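Local coordinates for glutathione peroxidase-like protein (Trypanosoma brucei, PDB 3DWV), which probably reduces hydroperoxides as a tryparedoxin-dependent peroxidase of the glutathione peroxidase family, at residues P48-N53 against F150-I155; Y60-Y65 against I146-T151; V82-S87 against F113-K118; Q93-E98 against N120-N125. The protein carries 1 engineered substitution. All blocks are in the same frame, centred on the assembly; numbering follows the deposited sequence. Where two conformers were deposited one is given.

In the fold
Contacts 1 and 3 meet on one sheet, through its neighbouring strands 49-54 and 81-86, and are centred about 10 Å apart. Contact 2 continues contact 1 through the shared residues Phe150 and Thr151 and brings the start of helix 64-75 onto the loop before strand 152-155. Contact 4 joins two loops; its Asn122 ND2 reaches Ile146 O of contact 2 at 2.9 Å, and Glu94 OE1 of contact 4 lies 2.6 Å from OG of the engineered Ser87 of contact 3. The predicted active-site Cys58, disulfide-bonded to Cys106 in this oxidised form, has its side chain about 8 Å from that of Thr61 and about 10 Å from that of Phe150.

Contact 1: P48-N53 against F150-I155; sequences PLLIYN and FTSFLI
Leu49 to Asn53 and Ser152 to Ile155 run antiparallel, with segment axes 4.5 Å apart at closest and N-to-C directions 162° apart. Leu49 with Ile155 and Ile51 with Phe153 are hydrogen-bonded pairs; Leu50 with Leu154 and Tyr52 with Ser152 are the non-hydrogen-bonded pairs. Two further backbone bonds precede strand 152-155: Asn53 N donates to Thr151 O and Phe150 N to Asn53 O. On one face of the sheet, Leu49 holds CG between its backbone N and carbonyl carbon (chi1 62°), and its CD2 meets Ile155 CB at 3.7 Å. Ile51 leans diagonally onto the same residue, its CD1 4.0 Å from Ile155 CG1, as suits branched aliphatic groups in a buried interior. On the other face the small Ser152 leaves room for a ring: its CB sits 3.6 Å from the centroid of the Tyr52 ring, over the middle of one face, as a CH-pi contact. Phe150 O lies at the edge of that ring, 3.5 Å from Tyr52 CD2. The Phe150 and Tyr52 rings meet obliquely at a plane angle of 60°, with their two CD2 atoms 3.7 Å apart. Asn53 OD1 and Thr151 O are both acceptors and do not bond; the side-chain ND2 of Asn53 donates to Trp148 O. This is the middle of the thioredoxin-fold sheet: strand 81-86 flanks 49-53, strand 161-165 flanks 152-155, and helix 171-181 covers Pro48 and Leu154.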
loop_
_atom_site.group_PDB
_atom_site.type_symbol
_atom_site.label_atom_id
_atom_site.label_comp_id
_atom_site.label_asym_id
_atom_site.label_seq_id
_atom_site.Cartn_x
_atom_site.Cartn_y
_atom_site.Cartn_z
ATOM N N PRO A 48 -9.682 6.347 8.760
ATOM C CA PRO A 48 -9.186 5.967 7.430
ATOM C C PRO A 48 -7.712 5.620 7.468
ATOM O O PRO A 48 -7.015 5.886 8.451
ATOM C CB PRO A 48 -9.460 7.224 6.594
ATOM C CG PRO A 48 -9.482 8.357 7.575
ATOM C CD PRO A 48 -9.949 7.785 8.893
ATOM N N LEU A 49 -7.230 5.006 6.379
ATOM C CA LEU A 49 -5.825 4.696 6.298
ATOM C C LEU A 49 -5.439 4.608 4.817
ATOM O O LEU A 49 -6.306 4.510 3.947
ATOM C CB LEU A 49 -5.451 3.443 7.077
ATOM C CG LEU A 49 -6.049 2.092 6.693
ATOM C CD1 LEU A 49 -5.084 0.979 7.099
ATOM C CD2 LEU A 49 -7.418 1.828 7.328
ATOM N N LEU A 50 -4.139 4.658 4.552
ATOM C CA LEU A 50 -3.603 4.511 3.216
ATOM C C LEU A 50 -2.668 3.297 3.187
ATOM O O LEU A 50 -1.816 3.273 4.085
ATOM C CB LEU A 50 -2.730 5.704 2.834
ATOM C CG LEU A 50 -3.252 6.791 1.930
ATOM C CD1 LEU A 50 -2.118 7.784 1.672
ATOM C CD2 LEU A 50 -3.847 6.256 0.639
ATOM N N ILE A 51 -2.868 2.412 2.206
ATOM C CA ILE A 51 -2.008 1.222 2.130
ATOM C C ILE A 51 -1.202 1.259 0.843
ATOM O O ILE A 51 -1.749 1.206 -0.262
ATOM C CB ILE A 51 -2.796 -0.085 2.229
ATOM C CG1 ILE A 51 -3.647 -0.124 3.519
ATOM C CG2 ILE A 51 -1.847 -1.279 2.118
ATOM C CD1 ILE A 51 -4.503 -1.407 3.594
ATOM N N TYR A 52 0.116 1.382 1.070
ATOM C CA TYR A 52 1.061 1.359 -0.020
ATOM C C TYR A 52 1.823 0.051 -0.222
ATOM O O TYR A 52 2.131 -0.582 0.804
ATOM C CB TYR A 52 2.130 2.401 0.274
ATOM C CG TYR A 52 1.783 3.858 0.149
ATOM C CD1 TYR A 52 1.186 4.571 1.168
ATOM C CD2 TYR A 52 2.092 4.536 -1.038
ATOM C CE1 TYR A 52 0.886 5.931 1.016
ATOM C CE2 TYR A 52 1.809 5.881 -1.179
ATOM C CZ TYR A 52 1.202 6.577 -0.164
ATOM O OH TYR A 52 0.921 7.921 -0.310
ATOM N N ASN A 53 2.112 -0.324 -1.459
ATOM C CA ASN A 53 3.148 -1.340 -1.711
ATOM C C ASN A 53 4.497 -0.646 -1.911
ATOM O O ASN A 53 4.530 0.419 -2.523
ATOM C CB ASN A 53 2.813 -2.233 -2.916
ATOM C CG ASN A 53 2.670 -1.443 -4.219
ATOM O OD1 ASN A 53 1.659 -0.752 -4.371
ATOM N ND2 ASN A 53 3.604 -1.515 -5.163
ATOM N N PHE A 150 4.880 2.088 -4.696
ATOM C CA PHE A 150 4.208 3.216 -4.059
ATOM C C PHE A 150 2.848 3.533 -4.674
ATOM O O PHE A 150 2.289 4.633 -4.543
ATOM C CB PHE A 150 5.044 4.529 -4.029
ATOM C CG PHE A 150 5.991 4.449 -2.822
ATOM C CD1 PHE A 150 7.193 3.766 -2.905
ATOM C CD2 PHE A 150 5.667 5.061 -1.618
ATOM C CE1 PHE A 150 8.021 3.720 -1.786
ATOM C CE2 PHE A 150 6.467 4.987 -0.494
ATOM C CZ PHE A 150 7.683 4.307 -0.582
ATOM N N THR A 151 2.218 2.538 -5.301
ATOM C CA THR A 151 0.764 2.624 -5.509
ATOM C C THR A 151 0.095 2.547 -4.144
ATOM O O THR A 151 0.639 1.914 -3.221
ATOM C CB THR A 151 0.256 1.501 -6.414
ATOM O OG1 THR A 151 0.761 1.775 -7.723
ATOM C CG2 THR A 151 -1.269 1.417 -6.539
ATOM N N SER A 152 -1.058 3.238 -3.975
ATOM C CA SER A 152 -1.766 3.137 -2.692
ATOM C C SER A 152 -3.266 2.959 -2.894
ATOM O O SER A 152 -3.821 3.278 -3.959
ATOM C CB SER A 152 -1.532 4.358 -1.795
ATOM O OG SER A 152 -1.892 5.584 -2.393
ATOM N N PHE A 153 -3.849 2.448 -1.792
ATOM C CA PHE A 153 -5.276 2.364 -1.668
ATOM C C PHE A 153 -5.713 3.162 -0.441
ATOM O O PHE A 153 -5.188 2.965 0.650
ATOM C CB PHE A 153 -5.785 0.931 -1.513
ATOM C CG PHE A 153 -5.450 0.082 -2.751
ATOM C CD1 PHE A 153 -4.198 -0.533 -2.876
ATOM C CD2 PHE A 153 -6.436 -0.042 -3.737
ATOM C CE1 PHE A 153 -3.979 -1.286 -4.019
ATOM C CE2 PHE A 153 -6.177 -0.778 -4.883
ATOM C CZ PHE A 153 -4.931 -1.366 -5.018
ATOM N N LEU A 154 -6.676 4.059 -0.650
ATOM C CA LEU A 154 -7.330 4.744 0.462
ATOM C C LEU A 154 -8.508 3.909 0.985
ATOM O O LEU A 154 -9.369 3.485 0.203
ATOM C CB LEU A 154 -7.824 6.103 0.027
ATOM C CG LEU A 154 -8.387 7.019 1.097
ATOM C CD1 LEU A 154 -7.412 7.415 2.195
ATOM C CD2 LEU A 154 -8.872 8.303 0.405
ATOM N N ILE A 155 -8.482 3.668 2.283
ATOM C CA ILE A 155 -9.433 2.807 2.971
ATOM C C ILE A 155 -10.336 3.668 3.872
ATOM O O ILE A 155 -9.803 4.546 4.605
ATOM C CB ILE A 155 -8.654 1.813 3.838
ATOM C CG1 ILE A 155 -7.505 1.110 3.081
ATOM C CG2 ILE A 155 -9.636 0.848 4.489
ATOM C CD1 ILE A 155 -7.913 0.389 1.811
#

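Contact 2: Y60-Y65 against I146-T151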
loop_
_atom_site.group_PDB
_atom_site.type_symbol
_atom_site.label_atom_id
_atom_site.label_comp_id
_atom_site.label_asym_id
_atom_site.label_seq_id
_atom_site.Cartn_x
_atom_site.Cartn_y
_atom_site.Cartn_z
ATOM N N TYR A 60 14.483 6.666 -6.108
ATOM C CA TYR A 60 13.355 7.330 -6.740
ATOM C C TYR A 60 12.047 6.615 -6.408
ATOM O O TYR A 60 12.068 5.381 -6.446
ATOM C CB TYR A 60 13.511 7.434 -8.302
ATOM C CG TYR A 60 14.832 8.172 -8.521
ATOM C CD1 TYR A 60 15.004 9.546 -8.401
ATOM C CD2 TYR A 60 15.959 7.397 -8.767
ATOM C CE1 TYR A 60 16.253 10.168 -8.581
ATOM C CE2 TYR A 60 17.212 7.990 -8.949
ATOM C CZ TYR A 60 17.344 9.351 -8.870
ATOM O OH TYR A 60 18.590 9.906 -9.023
ATOM N N THR A 61 10.978 7.362 -6.086
ATOM C CA THR A 61 9.650 6.751 -5.889
ATOM C C THR A 61 8.582 7.529 -6.648
ATOM O O THR A 61 7.381 7.349 -6.380
ATOM C CB THR A 61 9.304 6.670 -4.385
ATOM O OG1 THR A 61 9.228 7.982 -3.808
ATOM C CG2 THR A 61 10.374 5.945 -3.548
ATOM N N LYS A 62 8.869 8.471 -7.568
ATOM C CA LYS A 62 7.828 9.282 -8.208
ATOM C C LYS A 62 7.047 10.206 -7.253
ATOM O O LYS A 62 5.887 10.673 -7.457
ATOM C CB LYS A 62 6.830 8.397 -8.962
ATOM C CG LYS A 62 7.475 7.360 -9.839
ATOM C CD LYS A 62 6.497 6.643 -10.743
ATOM C CE LYS A 62 7.197 5.799 -11.792
ATOM N NZ LYS A 62 8.040 6.578 -12.748
ATOM N N GLY A 63 7.714 10.481 -6.139
ATOM C CA GLY A 63 7.133 11.309 -5.075
ATOM C C GLY A 63 6.426 10.524 -3.999
ATOM O O GLY A 63 5.962 11.089 -3.021
ATOM N N GLY A 64 6.259 9.205 -4.134
ATOM C CA GLY A 64 5.481 8.364 -3.240
ATOM C C GLY A 64 5.983 8.338 -1.820
ATOM O O GLY A 64 5.167 8.473 -0.879
ATOM N N TYR A 65 7.307 8.188 -1.644
ATOM C CA TYR A 65 7.804 8.302 -0.276
ATOM C C TYR A 65 7.420 9.615 0.403
ATOM O O TYR A 65 7.058 9.668 1.605
ATOM C CB TYR A 65 9.345 8.195 -0.268
ATOM C CG TYR A 65 9.949 8.490 1.095
ATOM C CD1 TYR A 65 10.037 7.449 2.018
ATOM C CD2 TYR A 65 10.457 9.735 1.498
ATOM C CE1 TYR A 65 10.586 7.659 3.275
ATOM C CE2 TYR A 65 10.980 9.941 2.743
ATOM C CZ TYR A 65 11.041 8.892 3.631
ATOM O OH TYR A 65 11.591 9.153 4.849
ATOM N N ILE A 146 -0.947 -4.293 -9.972
ATOM C CA ILE A 146 -0.204 -3.119 -9.458
ATOM C C ILE A 146 1.012 -2.884 -10.336
ATOM O O ILE A 146 1.880 -3.776 -10.399
ATOM C CB ILE A 146 0.278 -3.396 -8.013
ATOM C CG1 ILE A 146 -0.876 -3.741 -7.060
ATOM C CG2 ILE A 146 1.135 -2.265 -7.458
ATOM C CD1 ILE A 146 -1.898 -2.661 -6.836
ATOM N N LYS A 147 1.094 -1.718 -10.975
ATOM C CA LYS A 147 2.194 -1.499 -11.963
ATOM C C LYS A 147 3.407 -0.906 -11.317
ATOM O O LYS A 147 4.525 -1.197 -11.733
ATOM C CB LYS A 147 1.624 -0.623 -13.085
ATOM C CG LYS A 147 0.623 -1.424 -13.957
ATOM C CD LYS A 147 -0.325 -0.480 -14.689
ATOM C CE LYS A 147 -1.545 -0.136 -13.855
ATOM N NZ LYS A 147 -2.429 -1.328 -13.747
ATOM N N TRP A 148 3.212 -0.067 -10.294
ATOM C CA TRP A 148 4.236 0.794 -9.740
ATOM C C TRP A 148 4.517 0.597 -8.257
ATOM O O TRP A 148 3.576 0.397 -7.476
ATOM C CB TRP A 148 3.802 2.268 -9.869
ATOM C CG TRP A 148 3.158 2.620 -11.172
ATOM C CD1 TRP A 148 1.843 2.940 -11.388
ATOM C CD2 TRP A 148 3.806 2.694 -12.449
ATOM N NE1 TRP A 148 1.657 3.199 -12.722
ATOM C CE2 TRP A 148 2.837 3.056 -13.397
ATOM C CE3 TRP A 148 5.128 2.474 -12.862
ATOM C CZ2 TRP A 148 3.131 3.216 -14.758
ATOM C CZ3 TRP A 148 5.412 2.632 -14.204
ATOM C CH2 TRP A 148 4.426 2.996 -15.126
ATOM N N ASN A 149 5.796 0.716 -7.887
ATOM C CA ASN A 149 6.055 0.849 -6.450
ATOM C C ASN A 149 5.337 2.093 -5.930
ATOM O O ASN A 149 5.172 3.079 -6.673
ATOM C CB ASN A 149 7.566 0.900 -6.260
ATOM C CG ASN A 149 8.176 -0.479 -6.460
ATOM O OD1 ASN A 149 9.239 -0.676 -7.064
ATOM N ND2 ASN A 149 7.476 -1.466 -5.930
ATOM N N PHE A 150 4.880 2.088 -4.696
ATOM C CA PHE A 150 4.208 3.216 -4.059
ATOM C C PHE A 150 2.848 3.533 -4.674
ATOM O O PHE A 150 2.289 4.633 -4.543
ATOM C CB PHE A 150 5.044 4.529 -4.029
ATOM C CG PHE A 150 5.991 4.449 -2.822
ATOM C CD1 PHE A 150 7.193 3.766 -2.905
ATOM C CD2 PHE A 150 5.667 5.061 -1.618
ATOM C CE1 PHE A 150 8.021 3.720 -1.786
ATOM C CE2 PHE A 150 6.467 4.987 -0.494
ATOM C CZ PHE A 150 7.683 4.307 -0.582
ATOM N N THR A 151 2.218 2.538 -5.301
ATOM C CA THR A 151 0.764 2.624 -5.509
ATOM C C THR A 151 0.095 2.547 -4.144
ATOM O O THR A 151 0.639 1.914 -3.221
ATOM C CB THR A 151 0.256 1.501 -6.414
ATOM O OG1 THR A 151 0.761 1.775 -7.723
ATOM C CG2 THR A 151 -1.269 1.417 -6.539
HETATM O O HOH W 1 7.317 4.628 -7.812
#
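Two turns meet where Gly64 CA comes 5.4 Å from Phe150 CA: a type I' turn from Thr61 to Gly64 that leads into helix 64-75, and a type II turn from Trp148 to Thr151. Phe150 occupies the third place of its turn with positive phi and aims its side chain at the other segment. With only hydrogens on its alpha carbon, Gly64 lets Phe150 CB approach to 3.9 Å of Gly64 CA, while Phe150 CD2 touches Gly64 C at 3.3 Å. Gly63, the N-cap, also adopts positive phi, a conformation easy for a residue without a side chain. Thr61 works in two directions. Its methyl CG2 packs on Phe150 CE1 at 3.7 Å, whereas OG1, set between backbone N and carbonyl carbon (chi1 63°), accepts an almost straight bond of 2.9 Å from Tyr65 N. That same Tyr65 N stands 3.4 Å above the plane of the Phe150 ring, offset toward its rim, so the first turn of the helix sits over the aromatic. In the thioredoxin fold of glutathione peroxidases the peroxidatic cysteine lies in the loop corresponding to that between strand 49-54 and helix 64-75; the predicted active-site Cys58 is just upstream of Thr61. A water donates to Asn149 O at 2.9 Å and, weakly, to Thr61 O, linking the loops through their carbonyls. Farther out, Lys62 bends at its last torsion and runs at about a right angle to Trp148, which is disordered over two positions, so this contact is doubtful; both side chains also touch Pro167.

Contact 3: V82-S87 against F113-K118. Engineered in segment 82-87: Ser87 (natural residue Cys).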
loop_
_atom_site.group_PDB
_atom_site.type_symbol
_atom_site.label_atom_id
_atom_site.label_comp_id
_atom_site.label_asym_id
_atom_site.label_seq_id
_atom_site.Cartn_x
_atom_site.Cartn_y
_atom_site.Cartn_z
ATOM N N VAL A 82 -0.617 5.091 7.802
ATOM C CA VAL A 82 -0.142 4.586 6.510
ATOM C C VAL A 82 0.468 3.220 6.792
ATOM O O VAL A 82 1.274 3.149 7.757
ATOM C CB VAL A 82 0.897 5.562 5.934
ATOM C CG1 VAL A 82 1.611 4.930 4.758
ATOM C CG2 VAL A 82 0.198 6.885 5.603
ATOM N N LEU A 83 0.145 2.189 6.017
ATOM C CA LEU A 83 0.798 0.902 6.173
ATOM C C LEU A 83 1.553 0.555 4.895
ATOM O O LEU A 83 0.964 0.769 3.812
ATOM C CB LEU A 83 -0.228 -0.214 6.387
ATOM C CG LEU A 83 -1.133 -0.068 7.611
ATOM C CD1 LEU A 83 -2.072 -1.268 7.709
ATOM C CD2 LEU A 83 -0.332 -0.019 8.908
ATOM N N ALA A 84 2.763 0.002 4.997
ATOM C CA ALA A 84 3.535 -0.322 3.805
ATOM C C ALA A 84 3.760 -1.841 3.677
ATOM O O ALA A 84 4.271 -2.429 4.605
ATOM C CB ALA A 84 4.900 0.386 3.794
ATOM N N PHE A 85 3.390 -2.392 2.517
ATOM C CA PHE A 85 3.681 -3.787 2.223
ATOM C C PHE A 85 4.822 -3.890 1.224
ATOM O O PHE A 85 4.612 -3.500 0.054
ATOM C CB PHE A 85 2.456 -4.499 1.609
ATOM C CG PHE A 85 1.394 -4.825 2.641
ATOM C CD1 PHE A 85 0.450 -3.879 2.969
ATOM C CD2 PHE A 85 1.324 -6.072 3.255
ATOM C CE1 PHE A 85 -0.561 -4.157 3.864
ATOM C CE2 PHE A 85 0.330 -6.361 4.164
ATOM C CZ PHE A 85 -0.614 -5.399 4.478
ATOM N N PRO A 86 6.016 -4.306 1.618
ATOM C CA PRO A 86 7.086 -4.456 0.621
ATOM C C PRO A 86 6.893 -5.708 -0.233
ATOM O O PRO A 86 6.467 -6.744 0.296
ATOM C CB PRO A 86 8.355 -4.575 1.469
ATOM C CG PRO A 86 7.934 -4.141 2.842
ATOM C CD PRO A 86 6.503 -4.595 2.985
ATOM N N SER A 87 7.195 -5.602 -1.519
ATOM C CA SER A 87 7.115 -6.765 -2.411
ATOM C C SER A 87 8.274 -7.719 -2.143
ATOM O O SER A 87 9.406 -7.265 -1.919
ATOM C CB SER A 87 7.174 -6.366 -3.876
ATOM O OG SER A 87 7.292 -7.547 -4.694
ATOM N N PHE A 113 6.339 5.127 9.321
ATOM C CA PHE A 113 5.054 4.407 9.432
ATOM C C PHE A 113 5.306 2.910 9.452
ATOM O O PHE A 113 6.432 2.517 9.099
ATOM C CB PHE A 113 4.121 4.805 8.292
ATOM C CG PHE A 113 4.747 5.012 6.924
ATOM C CD1 PHE A 113 5.018 3.938 6.103
ATOM C CD2 PHE A 113 5.093 6.236 6.416
ATOM C CE1 PHE A 113 5.565 4.039 4.835
ATOM C CE2 PHE A 113 5.626 6.402 5.158
ATOM C CZ PHE A 113 5.914 5.300 4.337
ATOM N N PRO A 114 4.360 2.062 9.846
ATOM C CA PRO A 114 4.561 0.608 9.856
ATOM C C PRO A 114 4.808 -0.036 8.501
ATOM O O PRO A 114 4.146 0.239 7.497
ATOM C CB PRO A 114 3.233 0.059 10.410
ATOM C CG PRO A 114 2.781 1.193 11.307
ATOM C CD PRO A 114 3.044 2.418 10.429
ATOM N N ILE A 115 5.778 -0.968 8.556
ATOM C CA ILE A 115 6.105 -1.760 7.370
ATOM C C ILE A 115 5.859 -3.226 7.717
ATOM O O ILE A 115 6.255 -3.733 8.771
ATOM C CB ILE A 115 7.547 -1.584 6.885
ATOM C CG1 ILE A 115 7.926 -0.115 6.685
ATOM C CG2 ILE A 115 7.828 -2.381 5.625
ATOM C CD1 ILE A 115 9.404 0.161 6.720
ATOM N N MET A 116 5.173 -3.873 6.803
ATOM C CA MET A 116 4.729 -5.243 7.055
ATOM C C MET A 116 5.743 -6.239 6.502
ATOM O O MET A 116 6.750 -5.874 5.873
ATOM C CB MET A 116 3.308 -5.440 6.509
ATOM C CG MET A 116 2.295 -4.428 7.071
ATOM S SD MET A 116 1.905 -4.681 8.824
ATOM C CE MET A 116 2.696 -3.269 9.592
ATOM N N ALA A 117 5.486 -7.536 6.764
ATOM C CA ALA A 117 6.341 -8.539 6.115
ATOM C C ALA A 117 6.145 -8.561 4.598
ATOM O O ALA A 117 5.020 -8.221 4.156
ATOM C CB ALA A 117 6.005 -9.938 6.632
ATOM N N LYS A 118 7.156 -8.958 3.834
ATOM C CA LYS A 118 7.133 -9.025 2.368
ATOM C C LYS A 118 6.093 -9.994 1.864
ATOM O O LYS A 118 5.889 -11.055 2.466
ATOM C CB LYS A 118 8.507 -9.459 1.814
ATOM C CG LYS A 118 9.532 -8.336 2.024
ATOM C CD LYS A 118 10.905 -8.604 1.424
ATOM C CE LYS A 118 11.564 -7.275 1.023
ATOM N NZ LYS A 118 13.051 -7.370 0.964
#
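Along one edge of strand 81-86, an outermost strand of the thioredoxin-fold sheet, Ala84 bridges to Ile115 of an irregular segment; the end-to-end CA directions of 82-87 and 113-118 differ by 21°. Two bonds make this single bridge: Ala84 N gives to Pro114 O at 2.9 Å and Met116 N to Ala84 O at 2.8 Å. Prolines suit the places around it, since neither Pro86 nor Pro114 has an amide hydrogen to satisfy; Val82 O, buried with no polar partner, faces Pro114 CD instead. Val82 CG1 stands 3.7 Å above the centre of the Phe113 ring as a CH-pi contact. The small Ala84 puts CB at the edge of that ring, 3.9 Å from Phe113 CE1. Phe113 gets there with CG between its backbone N and carbonyl carbon (chi1 39°). On the other face of the strand, Met116 lays CG over the Phe85 ring, 4.0 Å from its centroid, and its bent thioether brings SD obliquely beside the ring, a Met-aromatic contact. Leu83 CD2 covers Pro114 CB at 3.9 Å. At the far end, Lys118 CA makes a CA-H...O contact of 3.2 Å to Pro86 O. Strand 49-54 borders 81-86 on its opposite edge, with Ile51 against Phe85 and Tyr52 against Val82, while helix 64-75 packs on Phe113 through Ala68 and Thr69.

Contact 4: Q93-E98 against N120-N125; sequences QEPGNE and NVNGEN. Unlike the reference sequence in segment 93-98: Asn97 (reference Thr).
Glu94 and Asn120 cross at about a right angle, the carboxylate plane turned 84° from the amide plane. Asn120 ND2 stands above the carboxylate plane, 3.0 Å from Glu94 OE2 along a nearly straight N-H direction (173°), while the acceptor lies in the plane of the Asn120 amide. Two more donors grip the same oxygen: Gln93 NE2 takes the anti lone pair at 3.0 Å, and Asn122 N comes in on the syn side, 3.1 Å from Glu94 OE2. The other oxygen, Glu94 OE1, uses its syn lone pair for Val121 N at 2.9 Å and is also hydrogen-bonded to OG of the engineered Ser87. A bend at chi2 (-66°) turns Glu94 CD back, carrying the carboxylate toward residues 120-122. So many donors would be expected to stabilise a negative charge. Here one carboxylate joins two irregular loops: Glu94 lies between strand 81-86 and helix 100-103, and Asn120, Val121 and Asn122 lie in the loop before helix 128-136. Gln93 and Asn122 slide past each other in opposite directions with their amides nearly perpendicular, and Asn122 ND2 donates in plane to Gln93 O at 3.0 Å as well as to Ile146 O. Gln93 NE2 and Asn120 ND2, both donors, share Phe90 O as a second acceptor. Pro95 presses CD tightly on Val121 CG2 at 3.3 Å, and it also touches Ile146 and Asn149.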
loop_
_atom_site.group_PDB
_atom_site.type_symbol
_atom_site.label_atom_id
_atom_site.label_comp_id
_atom_site.label_asym_id
_atom_site.label_seq_id
_atom_site.Cartn_x
_atom_site.Cartn_y
_atom_site.Cartn_z
ATOM N N GLN A 93 6.784 -10.663 -12.002
ATOM C CA GLN A 93 5.605 -9.864 -12.284
ATOM C C GLN A 93 5.297 -8.846 -11.205
ATOM O O GLN A 93 4.193 -8.259 -11.241
ATOM C CB GLN A 93 4.400 -10.810 -12.443
ATOM C CG GLN A 93 3.890 -11.341 -11.116
ATOM C CD GLN A 93 4.857 -12.251 -10.369
ATOM O OE1 GLN A 93 5.403 -13.171 -10.948
ATOM N NE2 GLN A 93 5.146 -11.997 -9.093
ATOM N N GLU A 94 6.239 -8.615 -10.279
ATOM C CA GLU A 94 5.973 -7.629 -9.211
ATOM C C GLU A 94 6.079 -6.199 -9.727
ATOM O O GLU A 94 6.579 -5.947 -10.838
ATOM C CB GLU A 94 6.939 -7.896 -8.046
ATOM C CG GLU A 94 6.584 -9.229 -7.364
ATOM C CD GLU A 94 5.225 -9.168 -6.680
ATOM O OE1 GLU A 94 5.085 -8.412 -5.675
ATOM O OE2 GLU A 94 4.332 -9.911 -7.158
ATOM N N PRO A 95 5.526 -5.263 -8.977
ATOM C CA PRO A 95 5.485 -3.888 -9.445
ATOM C C PRO A 95 6.887 -3.378 -9.741
ATOM O O PRO A 95 7.853 -3.829 -9.160
ATOM C CB PRO A 95 4.873 -3.098 -8.279
ATOM C CG PRO A 95 4.077 -4.131 -7.509
ATOM C CD PRO A 95 4.850 -5.404 -7.647
ATOM N N GLY A 96 6.908 -2.431 -10.680
ATOM C CA GLY A 96 8.128 -1.766 -11.052
ATOM C C GLY A 96 8.942 -2.594 -12.053
ATOM O O GLY A 96 8.554 -3.622 -12.656
ATOM N N ASN A 97 10.154 -2.035 -12.226
ATOM C CA ASN A 97 11.111 -2.632 -13.164
ATOM C C ASN A 97 11.939 -3.734 -12.528
ATOM O O ASN A 97 12.717 -3.568 -11.574
ATOM C CB ASN A 97 12.030 -1.521 -13.700
ATOM C CG ASN A 97 13.030 -2.037 -14.723
ATOM O OD1 ASN A 97 13.211 -3.232 -14.959
ATOM N ND2 ASN A 97 13.703 -1.082 -15.353
ATOM N N GLU A 98 11.795 -4.945 -13.071
ATOM C CA GLU A 98 12.514 -6.060 -12.456
ATOM C C GLU A 98 14.029 -5.979 -12.584
ATOM O O GLU A 98 14.744 -6.659 -11.832
ATOM C CB GLU A 98 11.987 -7.356 -13.099
ATOM C CG GLU A 98 11.942 -7.255 -14.610
ATOM C CD GLU A 98 12.171 -8.581 -15.315
ATOM O OE1 GLU A 98 11.787 -9.647 -14.783
ATOM O OE2 GLU A 98 12.747 -8.582 -16.432
ATOM N N ASN A 120 3.700 -11.155 -2.074
ATOM C CA ASN A 120 3.529 -10.973 -3.536
ATOM C C ASN A 120 2.325 -10.052 -3.718
ATOM O O ASN A 120 1.298 -10.279 -3.026
ATOM C CB ASN A 120 3.294 -12.266 -4.346
ATOM C CG ASN A 120 4.571 -12.968 -4.783
ATOM O OD1 ASN A 120 4.979 -13.990 -4.202
ATOM N ND2 ASN A 120 5.211 -12.399 -5.815
ATOM N N VAL A 121 2.459 -9.030 -4.598
ATOM C CA VAL A 121 1.226 -8.233 -4.710
ATOM C C VAL A 121 0.587 -8.547 -6.070
ATOM O O VAL A 121 -0.594 -8.220 -6.201
ATOM C CB VAL A 121 1.415 -6.745 -4.570
ATOM C CG1 VAL A 121 1.894 -6.345 -3.171
ATOM C CG2 VAL A 121 2.431 -6.225 -5.564
ATOM N N ASN A 122 1.363 -9.153 -6.976
ATOM C CA ASN A 122 0.790 -9.650 -8.236
ATOM C C ASN A 122 1.023 -11.164 -8.415
ATOM O O ASN A 122 1.732 -11.798 -7.623
ATOM C CB ASN A 122 1.360 -8.887 -9.425
ATOM C CG ASN A 122 1.070 -7.407 -9.411
ATOM O OD1 ASN A 122 -0.021 -6.990 -9.024
ATOM N ND2 ASN A 122 2.035 -6.623 -9.915
ATOM N N GLY A 123 0.430 -11.762 -9.455
ATOM C CA GLY A 123 0.656 -13.139 -9.795
ATOM C C GLY A 123 -0.186 -14.141 -9.031
ATOM O O GLY A 123 -1.052 -13.779 -8.201
ATOM N N GLU A 124 0.077 -15.412 -9.326
ATOM C CA GLU A 124 -0.689 -16.499 -8.733
ATOM C C GLU A 124 -0.602 -16.508 -7.219
ATOM O O GLU A 124 -1.561 -16.948 -6.552
ATOM C CB GLU A 124 -0.186 -17.855 -9.257
ATOM C CG GLU A 124 1.207 -18.218 -8.783
ATOM C CD GLU A 124 1.858 -19.383 -9.508
ATOM O OE1 GLU A 124 1.206 -19.985 -10.392
ATOM O OE2 GLU A 124 3.040 -19.662 -9.164
ATOM N N ASN A 125 0.516 -16.046 -6.661
ATOM C CA ASN A 125 0.488 -16.086 -5.202
ATOM C C ASN A 125 0.270 -14.708 -4.591
ATOM O O ASN A 125 0.644 -14.505 -3.428
ATOM C CB ASN A 125 1.783 -16.725 -4.650
ATOM C CG ASN A 125 1.345 -17.511 -3.412
ATOM O OD1 ASN A 125 1.881 -17.390 -2.323
ATOM N ND2 ASN A 125 0.316 -18.324 -3.627
#